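Local structure of ferric iron-binding periplasmic protein (Pseudomonas aeruginosa, 6J2S) at residues I192-W197 and A261-R266; I98-R103 and A221-S226. The protein binds ferric iron in the periplasm, probably for delivery to an ABC transporter, and also binds gallium(III) in its place. All coordinates share one frame; numbering follows the deposited sequence.

Interaction 1 of 2, residues I192-W197 and A261-R266; sequences INNYYW and AEYPMR. With GA (gallium (III) ion), chain D; PO4 (phosphate ion), chain C.
Tyr195 meets Ala261 and Glu262 because its first torsion, chi1 53°, folds the ring back over its own main chain, while Glu262, turned the other way at chi1 -61° and extended beyond CG, runs alongside the phenol in the same direction. Carboxylate and ring planes lie 23° apart, and OE1 of Glu262 sits over one face of the ring, toward the rim, 3.9 Å from CD1 of Tyr195. The far end of that carboxylate is held by the 98-103 strand: OE2 is hydrogen-bonded to Thr99 and forms a salt bridge with Arg101. At the root of the ring, CB of Tyr195 packs on CB of Ala261 at 4.1 Å, and a water ties Tyr195 O to Ala261 N.

Asn194 makes the direct polar link: its ND2 gives a weak, bent hydrogen bond to Ala261 O (3.0 Å), and a water, itself held weakly by ND2, leads on to Tyr263 OH, which is also hydrogen-bonded to Lys276 O. The other end of the amide, OD1, accepts from Thr102 N.

The phenol oxygen of Tyr195 ends on gallium at 1.9 Å, with the metal in the plane of the ring at its edge. Asn193 ND2 donates to Tyr195 OH almost in its own amide plane (3.2 Å) and also to phosphate O2, so one amide steadies both a ligand and the anion. CE2 of Tyr195 lies over a face of the Tyr196 ring, whose OH binds gallium 3.0 Å from the OH of Tyr195. Phosphate O3, a water, His11 and Glu59 complete the six-coordinate metal. Adjacent tyrosines, a histidine and a glutamate, with phosphate in the place of the synergistic anion, as in other ferric-binding proteins, mark the iron site in the cleft of a periplasmic-binding-protein fold.

Interaction 2 of 2, residues I98-R103 and A221-S226; sequences ITARTR and ALVTVS
Arg101 lies across Thr224, and its side chain can be followed outward from the strand. CB leaves on the face shared with Thr99, Thr224 and Ser226. With chi1 at 53° CG is flanked by both main-chain branches, 3.1 Å from OG1 of Thr224. CD stays over the same residue, 3.5 Å from that OG1, and after bends at chi2 and chi3 NE passes 4.0 Å from CB of Ser226. The guanidinium then leaves the pair for three acidic residues: NE to Glu262, NH1 to Glu60 and NH2 to Glu59. Glu60 also accepts from Thr224 OG1, so the threonine and the arginine that crosses it share one carboxylate.

Beneath these side chains the strands run antiparallel. Arg101 and Thr224 form a hydrogen-bonded pair, Arg101 N reaching Thr224 O at 2.9 Å. On the other face Ala100 CB rests against CG1 of Val223 at 3.7 Å. A classic beta bulge closes one end, where Ile98 N gives Ser226 O a short bond of 2.7 Å and Thr99 N adds a weak one. At the other end Leu222 O takes two donors: Arg103 N comes in almost straight, whereas OG1 of Thr102, 3.2 Å away, approaches from above the carbonyl plane. A water bridges Thr99 OG1 and Ser226 OG, which have further partners in Glu262 and Thr58.

Backbone bonds therefore fix the register, and the buried arginine is anchored beside the metal site with a carboxylate at each of its three nitrogens, which would probably favour its positive charge.

In the fold
Interactions 1 and 2 lie side by side in one sheet, their centres about 7 Å apart, and strand 96-107 joins them: it pairs with 223-230 in interaction 2 and with both 189-193 and 263-264 of interaction 1. Tyr263 O receives Ala100 N at 2.8 Å, next to the 2.6 Å link between Glu262 OE2 and Thr99 OG1. Closest to the metal, Arg101 NH1 packs 3.1 Å from Tyr195 OH. The arginine side chain comes within about 4 Å of both gallium and phosphate, so interaction 2 supplies a second-shell cation behind the tyrosine ligands of interaction 1, while its bond to Glu59 reaches a further gallium ligand.

Interaction 1 of 2, residues I192-W197 and A261-R266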
# COMPACT_ATOMS: atom_id res chain seq x y z
N ILE A 192 7.72 8.25 0.40
CA ILE A 192 7.58 6.87 -0.03
C ILE A 192 6.81 6.08 1.03
O ILE A 192 6.30 6.66 2.00
CB ILE A 192 8.96 6.23 -0.30
CG1 ILE A 192 9.85 6.34 0.95
CG2 ILE A 192 9.64 6.87 -1.53
CD1 ILE A 192 10.99 5.30 0.99
N ASN A 193 6.71 4.77 0.85
CA ASN A 193 6.25 3.89 1.91
C ASN A 193 7.43 3.33 2.70
O ASN A 193 8.57 3.28 2.22
CB ASN A 193 5.40 2.75 1.33
CG ASN A 193 4.24 3.25 0.50
OD1 ASN A 193 3.67 4.31 0.77
ND2 ASN A 193 3.86 2.47 -0.52
N ASN A 194 7.14 2.88 3.93
CA ASN A 194 8.21 2.53 4.86
C ASN A 194 9.00 1.30 4.43
O ASN A 194 10.20 1.22 4.69
CB ASN A 194 7.63 2.31 6.25
CG ASN A 194 6.76 1.06 6.32
OD1 ASN A 194 5.70 0.97 5.66
ND2 ASN A 194 7.22 0.07 7.08
N TYR A 195 8.34 0.32 3.81
CA TYR A 195 8.99 -0.97 3.61
C TYR A 195 10.13 -0.90 2.60
O TYR A 195 10.99 -1.79 2.58
CB TYR A 195 7.95 -2.03 3.19
CG TYR A 195 7.11 -1.63 2.00
CD1 TYR A 195 5.87 -1.02 2.17
CD2 TYR A 195 7.55 -1.87 0.70
CE1 TYR A 195 5.08 -0.65 1.07
CE2 TYR A 195 6.78 -1.51 -0.41
CZ TYR A 195 5.56 -0.89 -0.22
OH TYR A 195 4.81 -0.53 -1.30
N TYR A 196 10.17 0.14 1.75
CA TYR A 196 11.24 0.23 0.77
C TYR A 196 12.59 0.45 1.42
O TYR A 196 13.62 -0.02 0.91
CB TYR A 196 10.98 1.35 -0.22
CG TYR A 196 9.80 1.09 -1.12
CD1 TYR A 196 8.56 1.61 -0.81
CD2 TYR A 196 9.93 0.31 -2.27
CE1 TYR A 196 7.47 1.38 -1.61
CE2 TYR A 196 8.84 0.08 -3.09
CZ TYR A 196 7.61 0.62 -2.75
OH TYR A 196 6.53 0.41 -3.56
N TRP A 197 12.61 1.17 2.54
CA TRP A 197 13.86 1.43 3.25
C TRP A 197 14.40 0.16 3.90
O TRP A 197 15.61 -0.07 3.90
CB TRP A 197 13.63 2.53 4.29
CG TRP A 197 14.87 3.01 4.94
CD1 TRP A 197 15.74 3.94 4.45
CD2 TRP A 197 15.39 2.61 6.22
NE1 TRP A 197 16.76 4.14 5.34
CE2 TRP A 197 16.58 3.32 6.43
CE3 TRP A 197 14.96 1.70 7.19
CZ2 TRP A 197 17.34 3.18 7.59
CZ3 TRP A 197 15.73 1.55 8.34
CH2 TRP A 197 16.91 2.29 8.52
N ALA A 261 8.52 -5.46 4.83
CA ALA A 261 8.51 -4.89 6.18
C ALA A 261 7.21 -4.12 6.40
O ALA A 261 7.16 -2.89 6.43
CB ALA A 261 9.73 -3.99 6.37
N GLU A 262 6.13 -4.87 6.56
CA GLU A 262 4.81 -4.29 6.76
C GLU A 262 4.23 -4.77 8.09
O GLU A 262 4.82 -5.58 8.80
CB GLU A 262 3.89 -4.63 5.58
CG GLU A 262 4.44 -4.06 4.29
CD GLU A 262 3.48 -4.19 3.11
OE1 GLU A 262 3.99 -4.41 1.98
OE2 GLU A 262 2.25 -4.05 3.30
N TYR A 263 3.05 -4.21 8.45
CA TYR A 263 2.45 -4.54 9.72
C TYR A 263 1.38 -5.61 9.53
O TYR A 263 0.51 -5.44 8.67
CB TYR A 263 1.84 -3.31 10.37
CG TYR A 263 2.87 -2.25 10.67
CD1 TYR A 263 3.27 -1.33 9.70
CD2 TYR A 263 3.49 -2.20 11.91
CE1 TYR A 263 4.24 -0.38 9.97
CE2 TYR A 263 4.46 -1.24 12.20
CZ TYR A 263 4.82 -0.34 11.23
OH TYR A 263 5.79 0.61 11.52
N PRO A 264 1.39 -6.69 10.29
CA PRO A 264 0.34 -7.71 10.12
C PRO A 264 -1.04 -7.18 10.50
O PRO A 264 -1.21 -6.44 11.47
CB PRO A 264 0.79 -8.84 11.06
CG PRO A 264 1.77 -8.21 11.99
CD PRO A 264 2.43 -7.10 11.24
N MET A 265 -2.05 -7.58 9.70
CA MET A 265 -3.43 -7.25 10.03
C MET A 265 -4.11 -8.31 10.88
O MET A 265 -5.16 -8.03 11.47
CB MET A 265 -4.26 -6.99 8.76
CG MET A 265 -3.82 -5.79 7.91
SD MET A 265 -4.38 -4.20 8.56
CE MET A 265 -3.13 -3.88 9.80
N ARG A 266 -3.55 -9.52 10.97
CA ARG A 266 -4.03 -10.53 11.90
C ARG A 266 -3.98 -10.00 13.33
O ARG A 266 -2.92 -9.57 13.80
CB ARG A 266 -3.21 -11.81 11.79
CG ARG A 266 -3.60 -12.89 12.82
CD ARG A 266 -2.65 -14.09 12.82
NE ARG A 266 -3.02 -15.04 13.87
CZ ARG A 266 -3.92 -16.01 13.71
NH1 ARG A 266 -4.53 -16.17 12.54
NH2 ARG A 266 -4.21 -16.82 14.73
GA GA D . 4.88 -0.51 -3.17
P PO4 C . 2.76 1.85 -3.98
O1 PO4 C . 1.36 1.26 -3.91
O2 PO4 C . 2.72 3.23 -3.41
O3 PO4 C . 3.71 1.02 -3.19
O4 PO4 C . 3.24 1.88 -5.42
O HOH W 1 8.21 1.14 10.03
O HOH W 2 10.41 -4.46 2.75
O HOH W 3 4.59 -0.41 -5.19

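Interaction 2 of 2, residues I98-R103 and A221-S226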
# COMPACT_ATOMS: atom_id res chain seq x y z
N ILE A 98 -4.62 -7.43 4.66
CA ILE A 98 -3.61 -8.45 4.90
C ILE A 98 -2.42 -7.88 5.68
O ILE A 98 -2.03 -8.42 6.73
CB ILE A 98 -3.15 -9.10 3.57
CG1 ILE A 98 -4.37 -9.68 2.83
CG2 ILE A 98 -2.12 -10.20 3.83
CD1 ILE A 98 -5.07 -10.83 3.56
N THR A 99 -1.84 -6.79 5.20
CA THR A 99 -0.84 -6.06 5.96
C THR A 99 -1.13 -4.57 5.82
O THR A 99 -1.90 -4.14 4.96
CB THR A 99 0.60 -6.36 5.51
OG1 THR A 99 0.76 -6.03 4.12
CG2 THR A 99 0.99 -7.81 5.75
N ALA A 100 -0.53 -3.77 6.69
CA ALA A 100 -0.59 -2.33 6.59
C ALA A 100 0.81 -1.77 6.33
O ALA A 100 1.80 -2.32 6.82
CB ALA A 100 -1.21 -1.71 7.86
N ARG A 101 0.89 -0.71 5.54
CA ARG A 101 2.13 0.02 5.34
C ARG A 101 1.87 1.46 5.74
O ARG A 101 0.73 1.86 5.99
CB ARG A 101 2.62 -0.07 3.88
CG ARG A 101 1.57 0.35 2.83
CD ARG A 101 0.70 -0.83 2.34
NE ARG A 101 1.48 -1.85 1.66
CZ ARG A 101 2.02 -1.72 0.45
NH1 ARG A 101 1.88 -0.60 -0.25
NH2 ARG A 101 2.73 -2.71 -0.06
N THR A 102 2.93 2.26 5.82
CA THR A 102 2.75 3.62 6.29
C THR A 102 3.59 4.57 5.45
O THR A 102 4.65 4.21 4.92
CB THR A 102 3.09 3.77 7.79
OG1 THR A 102 2.79 5.11 8.23
CG2 THR A 102 4.54 3.49 8.05
N ARG A 103 3.09 5.79 5.30
CA ARG A 103 3.83 6.83 4.61
C ARG A 103 4.98 7.31 5.49
O ARG A 103 4.85 7.38 6.71
CB ARG A 103 2.90 8.00 4.28
CG ARG A 103 1.74 7.55 3.39
CD ARG A 103 2.31 7.08 2.07
NE ARG A 103 2.82 8.21 1.30
CZ ARG A 103 3.37 8.11 0.09
NH1 ARG A 103 3.50 6.91 -0.48
NH2 ARG A 103 3.78 9.21 -0.55
N ALA A 221 1.39 10.98 7.97
CA ALA A 221 1.56 9.77 8.76
C ALA A 221 0.53 8.70 8.40
O ALA A 221 0.35 7.73 9.13
CB ALA A 221 1.48 10.10 10.26
N LEU A 222 -0.13 8.87 7.26
CA LEU A 222 -1.16 7.95 6.80
C LEU A 222 -0.69 6.50 6.79
O LEU A 222 0.43 6.19 6.38
CB LEU A 222 -1.56 8.37 5.38
CG LEU A 222 -2.62 7.54 4.67
CD1 LEU A 222 -3.99 7.74 5.34
CD2 LEU A 222 -2.66 7.94 3.21
N VAL A 223 -1.57 5.61 7.25
CA VAL A 223 -1.40 4.17 7.12
C VAL A 223 -2.35 3.69 6.02
O VAL A 223 -3.52 4.08 6.01
CB VAL A 223 -1.69 3.46 8.46
CG1 VAL A 223 -1.79 1.93 8.28
CG2 VAL A 223 -0.59 3.80 9.46
N THR A 224 -1.85 2.89 5.10
CA THR A 224 -2.68 2.30 4.05
C THR A 224 -2.63 0.78 4.16
O THR A 224 -1.66 0.22 4.66
CB THR A 224 -2.24 2.73 2.65
OG1 THR A 224 -0.92 2.23 2.41
CG2 THR A 224 -2.22 4.28 2.52
N VAL A 225 -3.67 0.12 3.66
CA VAL A 225 -3.88 -1.30 3.89
C VAL A 225 -3.81 -2.05 2.56
O VAL A 225 -4.50 -1.69 1.59
CB VAL A 225 -5.23 -1.56 4.59
CG1 VAL A 225 -5.49 -3.03 4.71
CG2 VAL A 225 -5.22 -0.89 5.97
N SER A 226 -2.96 -3.06 2.51
CA SER A 226 -2.89 -4.00 1.40
C SER A 226 -3.88 -5.13 1.70
O SER A 226 -3.90 -5.65 2.83
CB SER A 226 -1.46 -4.54 1.26
OG SER A 226 -1.43 -5.81 0.63
O HOH W 4 0.07 -7.65 2.06